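Local structure of dual function macrocyclase-peptidase POPB (Galerina marginata, 5N4B) at residues K382-Y386 with T396-P400; L608-H612 with Y624-S628; F215-P221 with N234-H240. The protein cleaves peptide bonds after prolyl residues and macrocyclises a trimmed peptide intermediate in the biosynthesis of the amanitin toxins. The protein carries 1 engineered substitution. All coordinates share one frame; numbering follows the deposited sequence. Where two conformers were deposited one is given.

Contact 1. Residues K382-Y386 with T396-P400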
loop_
_atom_site.group_PDB
_atom_site.type_symbol
_atom_site.label_atom_id
_atom_site.label_comp_id
_atom_site.label_asym_id
_atom_site.label_seq_id
_atom_site.Cartn_x
_atom_site.Cartn_y
_atom_site.Cartn_z
ATOM N N LYS A 382 14.561 -8.004 6.128
ATOM C CA LYS A 382 15.524 -6.996 5.714
ATOM C C LYS A 382 16.026 -7.382 4.316
ATOM O O LYS A 382 16.355 -8.542 4.051
ATOM C CB LYS A 382 16.683 -6.958 6.709
ATOM C CG LYS A 382 16.222 -6.452 8.126
ATOM C CD LYS A 382 17.216 -6.674 9.236
ATOM C CE LYS A 382 17.230 -8.113 9.698
ATOM N NZ LYS A 382 18.296 -8.275 10.669
ATOM N N ASP A 383 16.054 -6.421 3.423
ATOM C CA ASP A 383 16.320 -6.685 2.028
ATOM C C ASP A 383 17.809 -6.743 1.717
ATOM O O ASP A 383 18.614 -5.945 2.233
ATOM C CB ASP A 383 15.640 -5.628 1.159
ATOM C CG ASP A 383 14.134 -5.797 1.096
ATOM O OD1 ASP A 383 13.579 -6.892 1.451
ATOM O OD2 ASP A 383 13.438 -4.875 0.583
ATOM N N GLU A 384 18.153 -7.659 0.818
ATOM C CA GLU A 384 19.507 -7.900 0.340
ATOM C C GLU A 384 19.466 -7.910 -1.181
ATOM O O GLU A 384 18.559 -8.495 -1.782
ATOM C CB GLU A 384 20.029 -9.225 0.847
ATOM C CG GLU A 384 19.906 -9.385 2.354
ATOM C CD GLU A 384 20.444 -10.714 2.873
ATOM O OE1 GLU A 384 20.836 -11.583 2.048
ATOM O OE2 GLU A 384 20.496 -10.901 4.101
ATOM N N ILE A 385 20.444 -7.285 -1.822
ATOM C CA ILE A 385 20.443 -7.107 -3.271
ATOM C C ILE A 385 21.588 -7.888 -3.877
ATOM O O ILE A 385 22.733 -7.743 -3.446
ATOM C CB ILE A 385 20.532 -5.615 -3.637
ATOM C CG1 ILE A 385 19.455 -4.789 -2.892
ATOM C CG2 ILE A 385 20.378 -5.465 -5.148
ATOM C CD1 ILE A 385 20.020 -3.949 -1.806
ATOM N N TYR A 386 21.301 -8.661 -4.930
ATOM C CA TYR A 386 22.309 -9.485 -5.611
ATOM C C TYR A 386 22.225 -9.290 -7.114
ATOM O O TYR A 386 21.144 -9.156 -7.673
ATOM C CB TYR A 386 22.147 -10.988 -5.286
ATOM C CG TYR A 386 22.313 -11.288 -3.822
ATOM C CD1 TYR A 386 21.232 -11.223 -2.968
ATOM C CD2 TYR A 386 23.537 -11.553 -3.285
ATOM C CE1 TYR A 386 21.389 -11.469 -1.616
ATOM C CE2 TYR A 386 23.699 -11.834 -1.966
ATOM C CZ TYR A 386 22.630 -11.769 -1.122
ATOM O OH TYR A 386 22.834 -11.984 0.231
ATOM N N THR A 396 27.571 -11.103 -7.051
ATOM C CA THR A 396 27.980 -10.184 -6.013
ATOM C C THR A 396 26.739 -9.733 -5.252
ATOM O O THR A 396 25.623 -9.726 -5.789
ATOM C CB THR A 396 28.757 -8.994 -6.587
ATOM O OG1 THR A 396 29.335 -8.228 -5.527
ATOM C CG2 THR A 396 27.921 -8.125 -7.393
ATOM N N ARG A 397 26.966 -9.319 -4.019
ATOM C CA ARG A 397 25.975 -8.631 -3.207
ATOM C C ARG A 397 26.240 -7.133 -3.342
ATOM O O ARG A 397 27.395 -6.681 -3.201
ATOM C CB ARG A 397 26.055 -9.054 -1.750
ATOM C CG ARG A 397 24.963 -8.359 -0.898
ATOM C CD ARG A 397 24.833 -8.964 0.449
ATOM N NE ARG A 397 23.865 -8.224 1.245
ATOM C CZ ARG A 397 23.656 -8.474 2.504
ATOM N NH1 ARG A 397 24.295 -9.474 3.091
ATOM N NH2 ARG A 397 22.842 -7.739 3.180
ATOM N N LEU A 398 25.199 -6.362 -3.606
ATOM C CA LEU A 398 25.301 -4.912 -3.748
ATOM C C LEU A 398 24.796 -4.255 -2.467
ATOM O O LEU A 398 23.822 -4.715 -1.867
ATOM C CB LEU A 398 24.491 -4.412 -4.950
ATOM C CG LEU A 398 24.950 -4.972 -6.285
ATOM C CD1 LEU A 398 24.056 -4.438 -7.399
ATOM C CD2 LEU A 398 26.430 -4.569 -6.506
ATOM N N ALA A 399 25.450 -3.165 -2.044
ATOM C CA ALA A 399 25.081 -2.448 -0.830
ATOM C C ALA A 399 25.015 -3.412 0.359
ATOM O O ALA A 399 24.008 -3.473 1.067
ATOM C CB ALA A 399 23.769 -1.703 -0.986
ATOM N N PRO A 400 26.080 -4.164 0.604
ATOM C CA PRO A 400 26.016 -5.199 1.623
ATOM C C PRO A 400 25.806 -4.722 3.042
ATOM O O PRO A 400 25.410 -5.544 3.875
ATOM C CB PRO A 400 27.382 -5.898 1.489
ATOM C CG PRO A 400 28.227 -4.867 0.919
ATOM C CD PRO A 400 27.399 -4.102 -0.027
HETATM O O HOH W 1 21.313 -5.372 2.419
HETATM O O HOH W 2 22.430 -6.040 -0.004
#
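Leu398 N donates to Ile385 O at 2.8 Å, the direct backbone hydrogen bond between the two segments. Next to it, two waters link the segments. Water 2 accepts from Ile385 N and from Arg397 NE, and lies 2.7 Å from Leu398 O, to which it probably donates. Water 1 accepts from Arg397 NH2 and probably donates to Asp383 O. Both waters lie at the guanidinium edge, in its plane, and help fix its rotation. The Arg397 chain is extended, with CG trans to the backbone N (chi1 -178°), and this carries the guanidinium back along strand 382-386. There one face of it stacks on the Glu384 carboxylate, the planes 21° apart. Glu384 OE2 is 4.0 Å from Arg397 NH2, but no N-H of Arg397 points at it; OE2 forms its salt bridge with Arg379. Tyr386 OH donates to Glu384 OE1 at 2.7 Å and touches Arg397 CD at 3.6 Å. On the other face of the sheet Ile385 CG2 approaches Leu398 CB at 4.3 Å, and Ile385 also packs on Leu419 and Leu421 of the next sheet. This is an antiparallel hairpin, splaying at its open end, that forms the outer two strands of a beta-propeller blade.

Contact 2. Residues L608-H612 with Y624-S628; sequences LLKFH and YGNPS
Two loops of the alpha/beta-hydrolase domain meet here, close to the charge relay system. The Tyr624 side chain is about 7 Å from that of Ala578, the engineered residue at the position of the catalytic serine. Tyr624 sends its ring edge onto the face of Phe611, a T-shaped pair with centroids 5.2 Å apart and planes at 80°. Tyr624 CD2 sits over the centre of the Phe611 ring. Leu608 covers one face of the Tyr624 ring through CD2, a CH-pi contact at 4.0 Å from the centroid. Leu608 thus meets the Tyr624 ring at a face and Phe611 at an edge, while Tyr624 OH bonds to Asn579, the neighbour of Ala578.

Pro627 fills the other half of the contact. Its CD lies over one face of the His612 ring, 3.9 Å from the centroid, in a second CH-pi contact. His612 CG stands between its backbone N and carbonyl carbon (chi1 62°), which turns the imidazole face to the proline. Pro627 CG also meets Phe611 CE2 at 3.8 Å and presses on Leu608 O at 3.3 Å. Gly625 O lies 3.2 Å from Phe611 CZ, at the ring edge. Leu608 O and Gly625 O are buried without a hydrogen-bond partner. Ile636 of helix 630-636 packs against Leu608, Leu609 and Pro627. The bond from Ser628 N to Asn626 OD1, 2.9 Å long, closes an Asx turn, just after the short helix 621-624 that ends at Tyr624, near the catalytic centre.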
loop_
_atom_site.group_PDB
_atom_site.type_symbol
_atom_site.label_atom_id
_atom_site.label_comp_id
_atom_site.label_asym_id
_atom_site.label_seq_id
_atom_site.Cartn_x
_atom_site.Cartn_y
_atom_site.Cartn_z
ATOM N N LEU A 608 -17.029 -8.209 10.483
ATOM C CA LEU A 608 -16.542 -9.345 9.707
ATOM C C LEU A 608 -17.666 -10.293 9.281
ATOM O O LEU A 608 -17.391 -11.281 8.587
ATOM C CB LEU A 608 -15.487 -10.137 10.465
ATOM C CG LEU A 608 -14.088 -9.625 10.526
ATOM C CD1 LEU A 608 -13.214 -10.668 11.217
ATOM C CD2 LEU A 608 -13.513 -9.340 9.152
ATOM N N LEU A 609 -18.917 -10.014 9.666
ATOM C CA LEU A 609 -20.045 -10.767 9.137
ATOM C C LEU A 609 -20.598 -10.196 7.845
ATOM O O LEU A 609 -21.203 -10.943 7.077
ATOM C CB LEU A 609 -21.180 -10.904 10.158
ATOM C CG LEU A 609 -20.826 -11.663 11.422
ATOM C CD1 LEU A 609 -22.021 -11.731 12.328
ATOM C CD2 LEU A 609 -20.311 -13.031 11.114
ATOM N N LYS A 610 -20.349 -8.914 7.552
ATOM C CA LYS A 610 -20.929 -8.271 6.370
ATOM C C LYS A 610 -19.886 -7.650 5.436
ATOM O O LYS A 610 -20.269 -7.020 4.449
ATOM C CB LYS A 610 -21.974 -7.214 6.784
ATOM C CG LYS A 610 -23.202 -7.751 7.557
ATOM C CD LYS A 610 -24.320 -6.661 7.794
ATOM C CE LYS A 610 -24.982 -6.220 6.506
ATOM N NZ LYS A 610 -26.164 -5.294 6.739
ATOM N N PHE A 611 -18.595 -7.837 5.682
ATOM C CA PHE A 611 -17.583 -7.145 4.886
ATOM C C PHE A 611 -17.717 -7.463 3.398
ATOM O O PHE A 611 -17.369 -6.632 2.554
ATOM C CB PHE A 611 -16.164 -7.527 5.360
ATOM C CG PHE A 611 -15.780 -8.979 5.046
ATOM C CD1 PHE A 611 -15.252 -9.315 3.826
ATOM C CD2 PHE A 611 -16.000 -9.998 5.962
ATOM C CE1 PHE A 611 -14.954 -10.635 3.489
ATOM C CE2 PHE A 611 -15.728 -11.305 5.634
ATOM C CZ PHE A 611 -15.172 -11.635 4.407
ATOM N N HIS A 612 -18.179 -8.668 3.059
ATOM C CA HIS A 612 -18.242 -9.107 1.676
ATOM C C HIS A 612 -19.431 -8.545 0.924
ATOM O O HIS A 612 -19.539 -8.804 -0.281
ATOM C CB HIS A 612 -18.220 -10.626 1.604
ATOM C CG HIS A 612 -19.367 -11.277 2.280
ATOM N ND1 HIS A 612 -19.749 -10.964 3.566
ATOM C CD2 HIS A 612 -20.194 -12.270 1.869
ATOM C CE1 HIS A 612 -20.802 -11.691 3.902
ATOM N NE2 HIS A 612 -21.082 -12.501 2.895
ATOM N N TYR A 624 -10.381 -13.777 5.156
ATOM C CA TYR A 624 -11.179 -13.866 6.380
ATOM C C TYR A 624 -12.093 -15.085 6.437
ATOM O O TYR A 624 -12.569 -15.413 7.535
ATOM C CB TYR A 624 -12.038 -12.606 6.518
ATOM C CG TYR A 624 -11.296 -11.292 6.511
ATOM C CD1 TYR A 624 -10.157 -11.143 7.238
ATOM C CD2 TYR A 624 -11.764 -10.212 5.790
ATOM C CE1 TYR A 624 -9.454 -9.949 7.240
ATOM C CE2 TYR A 624 -11.086 -9.015 5.779
ATOM C CZ TYR A 624 -9.924 -8.897 6.515
ATOM O OH TYR A 624 -9.322 -7.677 6.430
ATOM N N GLY A 625 -12.380 -15.731 5.310
ATOM C CA GLY A 625 -13.460 -16.695 5.248
ATOM C C GLY A 625 -14.754 -16.062 4.752
ATOM O O GLY A 625 -14.887 -14.845 4.594
ATOM N N ASN A 626 -15.749 -16.923 4.545
ATOM C CA ASN A 626 -17.037 -16.517 4.007
ATOM C C ASN A 626 -18.096 -16.638 5.104
ATOM O O ASN A 626 -18.429 -17.761 5.516
ATOM C CB ASN A 626 -17.407 -17.391 2.814
ATOM C CG ASN A 626 -18.632 -16.897 2.092
ATOM O OD1 ASN A 626 -19.489 -16.186 2.662
ATOM N ND2 ASN A 626 -18.746 -17.285 0.824
ATOM N N PRO A 627 -18.633 -15.531 5.612
ATOM C CA PRO A 627 -19.650 -15.604 6.674
ATOM C C PRO A 627 -20.876 -16.394 6.309
ATOM O O PRO A 627 -21.570 -16.824 7.233
ATOM C CB PRO A 627 -20.028 -14.137 6.918
ATOM C CG PRO A 627 -18.837 -13.307 6.422
ATOM C CD PRO A 627 -18.303 -14.132 5.245
ATOM N N SER A 628 -21.157 -16.597 5.021
ATOM C CA SER A 628 -22.337 -17.370 4.621
ATOM C C SER A 628 -22.092 -18.874 4.585
ATOM O O SER A 628 -23.030 -19.642 4.309
ATOM C CB SER A 628 -22.830 -16.925 3.246
ATOM O OG SER A 628 -21.960 -17.390 2.237
#

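Contact 3. Residues F215-P221 with N234-H240; sequences FLYQRYP and NAMMCYH
Phe215 and Tyr217 both place CG between the backbone N and the carbonyl carbon (chi1 53° and 71°), and this brings their rings toward strand 236-240. The two strands are the middle pair of a four-stranded antiparallel blade of the beta-propeller. Their backbones are joined by three hydrogen-bonded pairs: Phe215 with His240, Tyr217 with Cys238, and Arg219 with Met236. Each pair has two N-H to O bonds, six in all. The His240 N to Phe215 O bond is 2.9 Å long and nearly straight, at 174°.

One face of the sheet carries Phe215, Tyr217, Arg219, Met236, Cys238 and His240. His240 CB lies over one face of the Phe215 ring, 4.3 Å from its centroid. Tyr217 CZ meets Cys238 CB at 3.6 Å, and the Cys238 sulfur approaches the same ring obliquely. Cys238 SG also touches Arg219 CG at 3.7 Å. Asp249 accepts from both Tyr217 OH and His240 ND1, and His240 NE2 bonds to Asp196.

On the other face, Met237 bends back so that SD lies 3.6 Å from Tyr217 O. Gln218 runs extended past Ala235, while its amide bonds to Tyr263 and to Lys202. Beyond the strands, Tyr220 turns one face of its ring to Ala235, and its CE1 is 3.7 Å from Ala235 CB. Met236 CE, from the Tyr217 face, reaches Tyr220 C and Pro221 N and comes near Arg219 NE. The Arg219 chain bends at chi3, and its NE and NH2 both donate to Tyr220 O, with NH2 at 2.9 Å from that oxygen.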
loop_
_atom_site.group_PDB
_atom_site.type_symbol
_atom_site.label_atom_id
_atom_site.label_comp_id
_atom_site.label_asym_id
_atom_site.label_seq_id
_atom_site.Cartn_x
_atom_site.Cartn_y
_atom_site.Cartn_z
ATOM N N PHE A 215 -1.637 1.203 -25.418
ATOM C CA PHE A 215 -1.437 0.576 -24.134
ATOM C C PHE A 215 -2.641 -0.204 -23.671
ATOM O O PHE A 215 -3.786 0.073 -24.026
ATOM C CB PHE A 215 -1.054 1.608 -23.052
ATOM C CG PHE A 215 -1.999 2.765 -22.932
ATOM C CD1 PHE A 215 -3.162 2.645 -22.191
ATOM C CD2 PHE A 215 -1.726 3.971 -23.546
ATOM C CE1 PHE A 215 -4.061 3.723 -22.085
ATOM C CE2 PHE A 215 -2.625 5.022 -23.445
ATOM C CZ PHE A 215 -3.789 4.876 -22.733
ATOM N N LEU A 216 -2.349 -1.206 -22.884
ATOM C CA LEU A 216 -3.374 -2.006 -22.233
ATOM C C LEU A 216 -3.695 -1.417 -20.874
ATOM O O LEU A 216 -2.811 -0.908 -20.171
ATOM C CB LEU A 216 -2.937 -3.467 -22.052
ATOM C CG LEU A 216 -2.761 -4.194 -23.395
ATOM C CD1 LEU A 216 -1.323 -4.280 -23.768
ATOM C CD2 LEU A 216 -3.398 -5.483 -23.402
ATOM N N TYR A 217 -4.956 -1.535 -20.483
ATOM C CA TYR A 217 -5.501 -1.011 -19.236
ATOM C C TYR A 217 -6.786 -1.766 -18.913
ATOM O O TYR A 217 -7.516 -2.195 -19.811
ATOM C CB TYR A 217 -5.773 0.491 -19.367
ATOM C CG TYR A 217 -6.932 0.812 -20.266
ATOM C CD1 TYR A 217 -6.818 0.776 -21.661
ATOM C CD2 TYR A 217 -8.165 1.043 -19.727
ATOM C CE1 TYR A 217 -7.906 1.005 -22.464
ATOM C CE2 TYR A 217 -9.270 1.256 -20.532
ATOM C CZ TYR A 217 -9.142 1.214 -21.895
ATOM O OH TYR A 217 -10.267 1.411 -22.706
ATOM N N GLN A 218 -7.068 -1.905 -17.619
ATOM C CA GLN A 218 -8.297 -2.535 -17.162
ATOM C C GLN A 218 -9.374 -1.480 -16.968
ATOM O O GLN A 218 -9.149 -0.442 -16.332
ATOM C CB GLN A 218 -8.085 -3.294 -15.872
ATOM C CG GLN A 218 -9.389 -3.938 -15.376
ATOM C CD GLN A 218 -9.105 -4.902 -14.277
ATOM O OE1 GLN A 218 -9.184 -6.104 -14.473
ATOM N NE2 GLN A 218 -8.692 -4.400 -13.117
ATOM N N ARG A 219 -10.547 -1.749 -17.492
ATOM C CA ARG A 219 -11.655 -0.860 -17.226
ATOM C C ARG A 219 -12.927 -1.623 -16.888
ATOM O O ARG A 219 -13.025 -2.843 -17.010
ATOM C CB ARG A 219 -11.934 0.084 -18.359
ATOM C CG ARG A 219 -12.245 -0.703 -19.595
ATOM C CD ARG A 219 -13.089 0.073 -20.535
ATOM N NE ARG A 219 -14.415 0.400 -20.011
ATOM C CZ ARG A 219 -15.312 1.055 -20.720
ATOM N NH1 ARG A 219 -15.017 1.442 -21.960
ATOM N NH2 ARG A 219 -16.480 1.309 -20.172
ATOM N N TYR A 220 -13.873 -0.879 -16.420
ATOM C CA TYR A 220 -15.153 -1.378 -15.964
ATOM C C TYR A 220 -16.288 -0.849 -16.816
ATOM O O TYR A 220 -16.091 0.104 -17.575
ATOM C CB TYR A 220 -15.340 -1.013 -14.506
ATOM C CG TYR A 220 -14.474 -1.881 -13.632
ATOM C CD1 TYR A 220 -14.950 -3.101 -13.154
ATOM C CD2 TYR A 220 -13.156 -1.548 -13.363
ATOM C CE1 TYR A 220 -14.175 -3.922 -12.362
ATOM C CE2 TYR A 220 -12.374 -2.387 -12.584
ATOM C CZ TYR A 220 -12.894 -3.556 -12.098
ATOM O OH TYR A 220 -12.065 -4.375 -11.320
ATOM N N PRO A 221 -17.485 -1.425 -16.714
ATOM C CA PRO A 221 -18.601 -0.906 -17.495
ATOM C C PRO A 221 -18.901 0.523 -17.112
ATOM O O PRO A 221 -18.802 0.896 -15.934
ATOM C CB PRO A 221 -19.755 -1.837 -17.124
ATOM C CG PRO A 221 -19.061 -3.146 -16.738
ATOM C CD PRO A 221 -17.805 -2.694 -16.040
ATOM N N ASN A 234 -17.340 -7.173 -13.774
ATOM C CA ASN A 234 -17.248 -7.317 -15.220
ATOM C C ASN A 234 -16.109 -6.477 -15.799
ATOM O O ASN A 234 -16.222 -5.869 -16.872
ATOM C CB ASN A 234 -18.590 -7.010 -15.911
ATOM C CG ASN A 234 -19.665 -7.990 -15.524
ATOM O OD1 ASN A 234 -19.715 -9.145 -16.017
ATOM N ND2 ASN A 234 -20.480 -7.581 -14.618
ATOM N N ALA A 235 -14.953 -6.584 -15.144
ATOM C CA ALA A 235 -13.733 -5.960 -15.656
ATOM C C ALA A 235 -13.382 -6.469 -17.038
ATOM O O ALA A 235 -13.637 -7.632 -17.410
ATOM C CB ALA A 235 -12.556 -6.250 -14.736
ATOM N N MET A 236 -12.760 -5.594 -17.795
ATOM C CA MET A 236 -12.306 -5.869 -19.149
ATOM C C MET A 236 -10.864 -5.411 -19.257
ATOM O O MET A 236 -10.541 -4.263 -18.923
ATOM C CB MET A 236 -13.118 -5.063 -20.192
ATOM C CG MET A 236 -14.582 -5.401 -20.225
ATOM S SD MET A 236 -15.580 -4.119 -20.992
ATOM C CE MET A 236 -15.834 -3.080 -19.552
ATOM N N MET A 237 -9.996 -6.262 -19.774
ATOM C CA MET A 237 -8.675 -5.812 -20.188
ATOM C C MET A 237 -8.784 -5.306 -21.622
ATOM O O MET A 237 -9.226 -6.029 -22.519
ATOM C CB MET A 237 -7.641 -6.934 -20.065
ATOM C CG MET A 237 -6.244 -6.538 -20.467
ATOM S SD MET A 237 -5.512 -5.186 -19.556
ATOM C CE MET A 237 -5.489 -5.900 -17.925
ATOM N N CYS A 238 -8.389 -4.070 -21.833
ATOM C CA CYS A 238 -8.600 -3.372 -23.078
ATOM C C CYS A 238 -7.296 -2.804 -23.593
ATOM O O CYS A 238 -6.296 -2.702 -22.850
ATOM C CB CYS A 238 -9.581 -2.215 -22.895
ATOM S SG CYS A 238 -11.257 -2.756 -22.505
ATOM N N TYR A 239 -7.320 -2.443 -24.872
ATOM C CA TYR A 239 -6.199 -1.809 -25.550
ATOM C C TYR A 239 -6.649 -0.508 -26.183
ATOM O O TYR A 239 -7.650 -0.482 -26.909
ATOM C CB TYR A 239 -5.614 -2.751 -26.609
ATOM C CG TYR A 239 -4.539 -2.159 -27.431
ATOM C CD1 TYR A 239 -3.220 -2.030 -26.989
ATOM C CD2 TYR A 239 -4.869 -1.716 -28.708
ATOM C CE1 TYR A 239 -2.260 -1.448 -27.871
ATOM C CE2 TYR A 239 -3.959 -1.145 -29.522
ATOM C CZ TYR A 239 -2.692 -1.027 -29.127
ATOM O OH TYR A 239 -1.866 -0.424 -30.079
ATOM N N HIS A 240 -5.935 0.573 -25.875
ATOM C CA HIS A 240 -6.172 1.895 -26.427
ATOM C C HIS A 240 -5.053 2.279 -27.381
ATOM O O HIS A 240 -3.879 2.277 -26.990
ATOM C CB HIS A 240 -6.231 2.934 -25.308
ATOM C CG HIS A 240 -6.410 4.308 -25.834
ATOM N ND1 HIS A 240 -7.564 4.686 -26.474
ATOM C CD2 HIS A 240 -5.559 5.343 -25.962
ATOM C CE1 HIS A 240 -7.447 5.931 -26.908
ATOM N NE2 HIS A 240 -6.238 6.360 -26.604
#

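In the fold
Contacts 1 and 3 belong to the beta-propeller, but to different blades. Their centres are 37 Å apart and their nearest atoms about 26 Å. Contact 2 lies in the alpha/beta-hydrolase domain and follows both in sequence. Contacts 2 and 3 are about 14 Å apart at their nearest atoms. Contacts 1 and 2 are about 23 Å apart at theirs. None of the three touches another. Contacts 2 and 3 approach the catalytic centre from different domains: contact 2 flanks the nucleophile position from the hydrolase side, and in contact 3 the Tyr220 side chain is about 8 Å from that of His699. Contact 1 is remote from the charge relay residues.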